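Local coordinates for protein SusD homolog (Bacteroides thetaiotaomicron VPI-5482, PDB 3IHV) that probably binds glycans at the outer membrane of the bacterium and helps pass them on for uptake, at residues Gly196-Ala207 against Lys219-Leu230. Sequence-based numbering, arbitrary orientation.
Sequences GAALGLLTKVYA and KWEAAAKTARIL. With EDO (1,2-ethanediol), chain H.
An antiparallel helical hairpin of the TPR-like scaffold of SusD proteins brings Y206 and T226 into knobs-into-holes packing. The segment axes approach to 7.8 Å at 166°, and the backbones come closest at T203 and A223, their CA atoms 4.4 Å apart.

Y206 is one knob, seated among K219, A222, A223 and T226. With CG anti to its own carbonyl carbon (chi1 -73°), the ring lays one face on A222, whose CB stands 3.5 Å from the ring centroid, almost on the normal: a CH-pi contact. L202 CD1 covers the opposite face, offset toward the rim, while T226 OG1 comes to the ring edge, 3.3 Å from Y206 CE2. The Y206 hydroxyl is hydrogen-bonded to E167 of helix 159-176. Replacing Y206 by an alanine would probably open a gap between A222 CB and L202 CD1 and leave E167 without its phenol partner.

T226 is the knob from the second helix, set among L199, L202, T203 and Y206; its methyl CG2 lies 3.4 Å from L199 O. Both threonine hydroxyls turn back to their own helices: T226 OG1 donates to A222 O, and T203 OG1 to L199 O, each acceptor also taking the backbone N-H of the same threonine from the other face of its plane. Further along, L199 CD1 meets I229 CG2 and L230 CB, and L230 CD2 rests 3.6 Å from G196 O.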
loop_
_atom_site.group_PDB
_atom_site.type_symbol
_atom_site.label_atom_id
_atom_site.label_comp_id
_atom_site.label_asym_id
_atom_site.label_seq_id
_atom_site.Cartn_x
_atom_site.Cartn_y
_atom_site.Cartn_z
ATOM N N GLY A 196 8.450 14.480 -5.713
ATOM C CA GLY A 196 8.991 13.394 -4.877
ATOM C C GLY A 196 8.203 12.121 -5.003
ATOM O O GLY A 196 8.776 11.049 -5.134
ATOM N N ALA A 197 6.876 12.237 -4.998
ATOM C CA ALA A 197 6.008 11.093 -5.167
ATOM C C ALA A 197 6.120 10.496 -6.543
ATOM O O ALA A 197 6.063 9.276 -6.685
ATOM C CB ALA A 197 4.547 11.461 -4.893
ATOM N N ALA A 198 6.212 11.334 -7.567
ATOM C CA ALA A 198 6.387 10.832 -8.922
ATOM C C ALA A 198 7.686 10.056 -9.048
ATOM O O ALA A 198 7.691 8.950 -9.620
ATOM C CB ALA A 198 6.331 12.008 -9.987
ATOM N N LEU A 199 8.776 10.592 -8.514
ATOM C CA LEU A 199 10.067 9.894 -8.604
ATOM C C LEU A 199 10.040 8.627 -7.748
ATOM O O LEU A 199 10.559 7.596 -8.146
ATOM C CB LEU A 199 11.204 10.779 -8.115
ATOM C CG LEU A 199 11.618 11.986 -8.956
ATOM C CD1 LEU A 199 12.368 13.046 -8.086
ATOM C CD2 LEU A 199 12.455 11.502 -10.130
ATOM N N GLY A 200 9.454 8.732 -6.559
ATOM C CA GLY A 200 9.361 7.543 -5.686
ATOM C C GLY A 200 8.567 6.408 -6.307
ATOM O O GLY A 200 8.991 5.221 -6.304
ATOM N N LEU A 201 7.401 6.755 -6.864
ATOM C CA LEU A 201 6.570 5.739 -7.476
ATOM C C LEU A 201 7.253 5.145 -8.710
ATOM O O LEU A 201 7.203 3.938 -8.904
ATOM C CB LEU A 201 5.180 6.292 -7.813
ATOM C CG LEU A 201 4.221 5.269 -8.445
ATOM C CD1 LEU A 201 3.997 4.100 -7.524
ATOM C CD2 LEU A 201 2.905 5.953 -8.789
ATOM N N LEU A 202 7.895 5.977 -9.514
ATOM C CA LEU A 202 8.605 5.489 -10.703
ATOM C C LEU A 202 9.723 4.515 -10.296
ATOM O O LEU A 202 9.952 3.523 -10.975
ATOM C CB LEU A 202 9.128 6.642 -11.544
ATOM C CG LEU A 202 9.807 6.235 -12.844
ATOM C CD1 LEU A 202 8.905 5.306 -13.678
ATOM C CD2 LEU A 202 10.282 7.474 -13.651
ATOM N N THR A 203 10.389 4.786 -9.183
ATOM C CA THR A 203 11.402 3.866 -8.654
ATOM C C THR A 203 10.768 2.501 -8.387
ATOM O O THR A 203 11.317 1.471 -8.768
ATOM C CB THR A 203 12.003 4.421 -7.334
ATOM O OG1 THR A 203 12.587 5.694 -7.576
ATOM C CG2 THR A 203 13.027 3.471 -6.692
ATOM N N LYS A 204 9.621 2.497 -7.714
ATOM C CA LYS A 204 8.935 1.227 -7.397
ATOM C C LYS A 204 8.456 0.490 -8.655
ATOM O O LYS A 204 8.512 -0.715 -8.731
ATOM C CB LYS A 204 7.820 1.409 -6.387
ATOM C CG LYS A 204 7.077 0.110 -5.998
ATOM C CD LYS A 204 6.091 0.319 -4.864
ATOM C CE LYS A 204 6.806 0.359 -3.532
ATOM N NZ LYS A 204 5.883 0.315 -2.382
ATOM N N VAL A 205 7.974 1.250 -9.623
ATOM C CA VAL A 205 7.566 0.690 -10.925
ATOM C C VAL A 205 8.723 0.043 -11.606
ATOM O O VAL A 205 8.621 -1.096 -12.054
ATOM C CB VAL A 205 6.948 1.821 -11.801
ATOM C CG1 VAL A 205 6.844 1.420 -13.305
ATOM C CG2 VAL A 205 5.612 2.295 -11.200
ATOM N N TYR A 206 9.865 0.738 -11.689
ATOM C CA TYR A 206 11.023 0.124 -12.304
ATOM C C TYR A 206 11.508 -1.109 -11.560
ATOM O O TYR A 206 11.878 -2.099 -12.200
ATOM C CB TYR A 206 12.200 1.092 -12.413
ATOM C CG TYR A 206 12.075 2.190 -13.463
ATOM C CD1 TYR A 206 11.749 1.882 -14.786
ATOM C CD2 TYR A 206 12.484 3.469 -13.186
ATOM C CE1 TYR A 206 11.664 2.891 -15.765
ATOM C CE2 TYR A 206 12.462 4.471 -14.155
ATOM C CZ TYR A 206 12.086 4.170 -15.452
ATOM O OH TYR A 206 12.042 5.161 -16.413
ATOM N N ALA A 207 11.537 -1.050 -10.229
ATOM C CA ALA A 207 11.981 -2.220 -9.444
ATOM C C ALA A 207 11.078 -3.441 -9.721
ATOM O O ALA A 207 11.563 -4.563 -9.841
ATOM C CB ALA A 207 11.984 -1.878 -7.925
ATOM N N LYS A 219 15.963 -2.716 -15.768
ATOM C CA LYS A 219 15.233 -1.722 -14.989
ATOM C C LYS A 219 15.758 -1.504 -13.574
ATOM O O LYS A 219 15.345 -0.538 -12.905
ATOM C CB LYS A 219 13.730 -2.020 -15.020
ATOM C CG LYS A 219 13.110 -2.057 -16.442
ATOM C CD LYS A 219 13.432 -0.846 -17.296
ATOM C CE LYS A 219 12.899 -1.012 -18.750
ATOM N NZ LYS A 219 13.294 0.008 -19.738
ATOM N N TRP A 220 16.635 -2.382 -13.080
ATOM C CA TRP A 220 17.225 -2.138 -11.770
ATOM C C TRP A 220 18.041 -0.847 -11.804
ATOM O O TRP A 220 17.975 -0.001 -10.891
ATOM C CB TRP A 220 18.100 -3.295 -11.335
ATOM C CG TRP A 220 17.373 -4.579 -10.959
ATOM C CD1 TRP A 220 17.502 -5.782 -11.569
ATOM C CD2 TRP A 220 16.482 -4.779 -9.873
ATOM N NE1 TRP A 220 16.747 -6.713 -10.943
ATOM C CE2 TRP A 220 16.093 -6.121 -9.900
ATOM C CE3 TRP A 220 15.955 -3.954 -8.898
ATOM C CZ2 TRP A 220 15.230 -6.660 -8.981
ATOM C CZ3 TRP A 220 15.061 -4.490 -7.986
ATOM C CH2 TRP A 220 14.705 -5.825 -8.032
ATOM N N GLU A 221 18.825 -0.696 -12.850
ATOM C CA GLU A 221 19.582 0.519 -13.047
ATOM C C GLU A 221 18.650 1.728 -13.135
ATOM O O GLU A 221 18.940 2.757 -12.566
ATOM C CB GLU A 221 20.421 0.405 -14.316
ATOM C CG GLU A 221 21.117 1.692 -14.706
ATOM C CD GLU A 221 21.974 1.550 -15.920
ATOM O OE1 GLU A 221 22.064 0.434 -16.492
ATOM O OE2 GLU A 221 22.572 2.573 -16.281
ATOM N N ALA A 222 17.505 1.582 -13.817
ATOM C CA ALA A 222 16.556 2.697 -13.943
ATOM C C ALA A 222 15.980 3.047 -12.576
ATOM O O ALA A 222 15.829 4.224 -12.219
ATOM C CB ALA A 222 15.439 2.357 -14.954
ATOM N N ALA A 223 15.635 2.023 -11.786
ATOM C CA ALA A 223 15.100 2.256 -10.436
ATOM C C ALA A 223 16.145 3.025 -9.597
ATOM O O ALA A 223 15.835 4.012 -8.907
ATOM C CB ALA A 223 14.771 0.899 -9.766
ATOM N N ALA A 224 17.374 2.551 -9.636
ATOM C CA ALA A 224 18.449 3.167 -8.861
ATOM C C ALA A 224 18.706 4.618 -9.303
ATOM O O ALA A 224 18.905 5.475 -8.468
ATOM C CB ALA A 224 19.748 2.343 -8.980
ATOM N N LYS A 225 18.753 4.863 -10.618
ATOM C CA LYS A 225 18.993 6.227 -11.119
ATOM C C LYS A 225 17.862 7.193 -10.751
ATOM O O LYS A 225 18.103 8.364 -10.437
ATOM C CB LYS A 225 19.248 6.206 -12.607
ATOM C CG LYS A 225 20.610 5.589 -12.901
ATOM C CD LYS A 225 20.988 5.618 -14.363
ATOM C CE LYS A 225 22.436 5.188 -14.522
ATOM N NZ LYS A 225 22.859 5.267 -15.929
ATOM N N THR A 226 16.639 6.706 -10.818
ATOM C CA THR A 226 15.476 7.495 -10.450
ATOM C C THR A 226 15.520 7.825 -8.959
ATOM O O THR A 226 15.361 8.980 -8.556
ATOM C CB THR A 226 14.200 6.750 -10.809
ATOM O OG1 THR A 226 14.235 6.454 -12.201
ATOM C CG2 THR A 226 12.965 7.618 -10.513
ATOM N N ALA A 227 15.716 6.805 -8.120
ATOM C CA ALA A 227 15.793 7.051 -6.660
ATOM C C ALA A 227 16.931 8.012 -6.319
ATOM O O ALA A 227 16.779 8.856 -5.440
ATOM C CB ALA A 227 15.971 5.760 -5.886
ATOM N N ARG A 228 18.073 7.876 -6.988
ATOM C CA ARG A 228 19.210 8.781 -6.764
ATOM C C ARG A 228 18.804 10.260 -6.890
ATOM O O ARG A 228 19.217 11.099 -6.089
ATOM C CB ARG A 228 20.336 8.466 -7.765
ATOM C CG ARG A 228 21.610 9.291 -7.620
ATOM C CD ARG A 228 22.559 9.046 -8.819
ATOM N NE ARG A 228 23.195 7.730 -8.791
ATOM C CZ ARG A 228 23.697 7.098 -9.849
ATOM N NH1 ARG A 228 23.590 7.606 -11.067
ATOM N NH2 ARG A 228 24.258 5.909 -9.686
ATOM N N ILE A 229 18.014 10.584 -7.919
ATOM C CA ILE A 229 17.593 11.971 -8.151
ATOM C C ILE A 229 16.834 12.438 -6.914
ATOM O O ILE A 229 17.115 13.527 -6.356
ATOM C CB ILE A 229 16.651 12.059 -9.418
ATOM C CG1 ILE A 229 17.482 11.786 -10.686
ATOM C CG2 ILE A 229 15.950 13.429 -9.518
ATOM C CD1 ILE A 229 16.656 11.502 -11.918
ATOM N N LEU A 230 15.919 11.589 -6.460
ATOM C CA LEU A 230 15.097 11.933 -5.283
ATOM C C LEU A 230 15.940 12.060 -4.001
ATOM O O LEU A 230 15.806 13.039 -3.246
ATOM C CB LEU A 230 13.987 10.932 -5.104
ATOM C CG LEU A 230 13.126 11.085 -3.840
ATOM C CD1 LEU A 230 12.561 12.494 -3.714
ATOM C CD2 LEU A 230 11.993 10.011 -3.786
HETATM C C1 EDO H . 15.113 4.200 -19.143
HETATM O O1 EDO H . 15.682 3.594 -20.310
HETATM C C2 EDO H . 14.477 3.078 -18.365
HETATM O O2 EDO H . 13.319 2.691 -19.081
#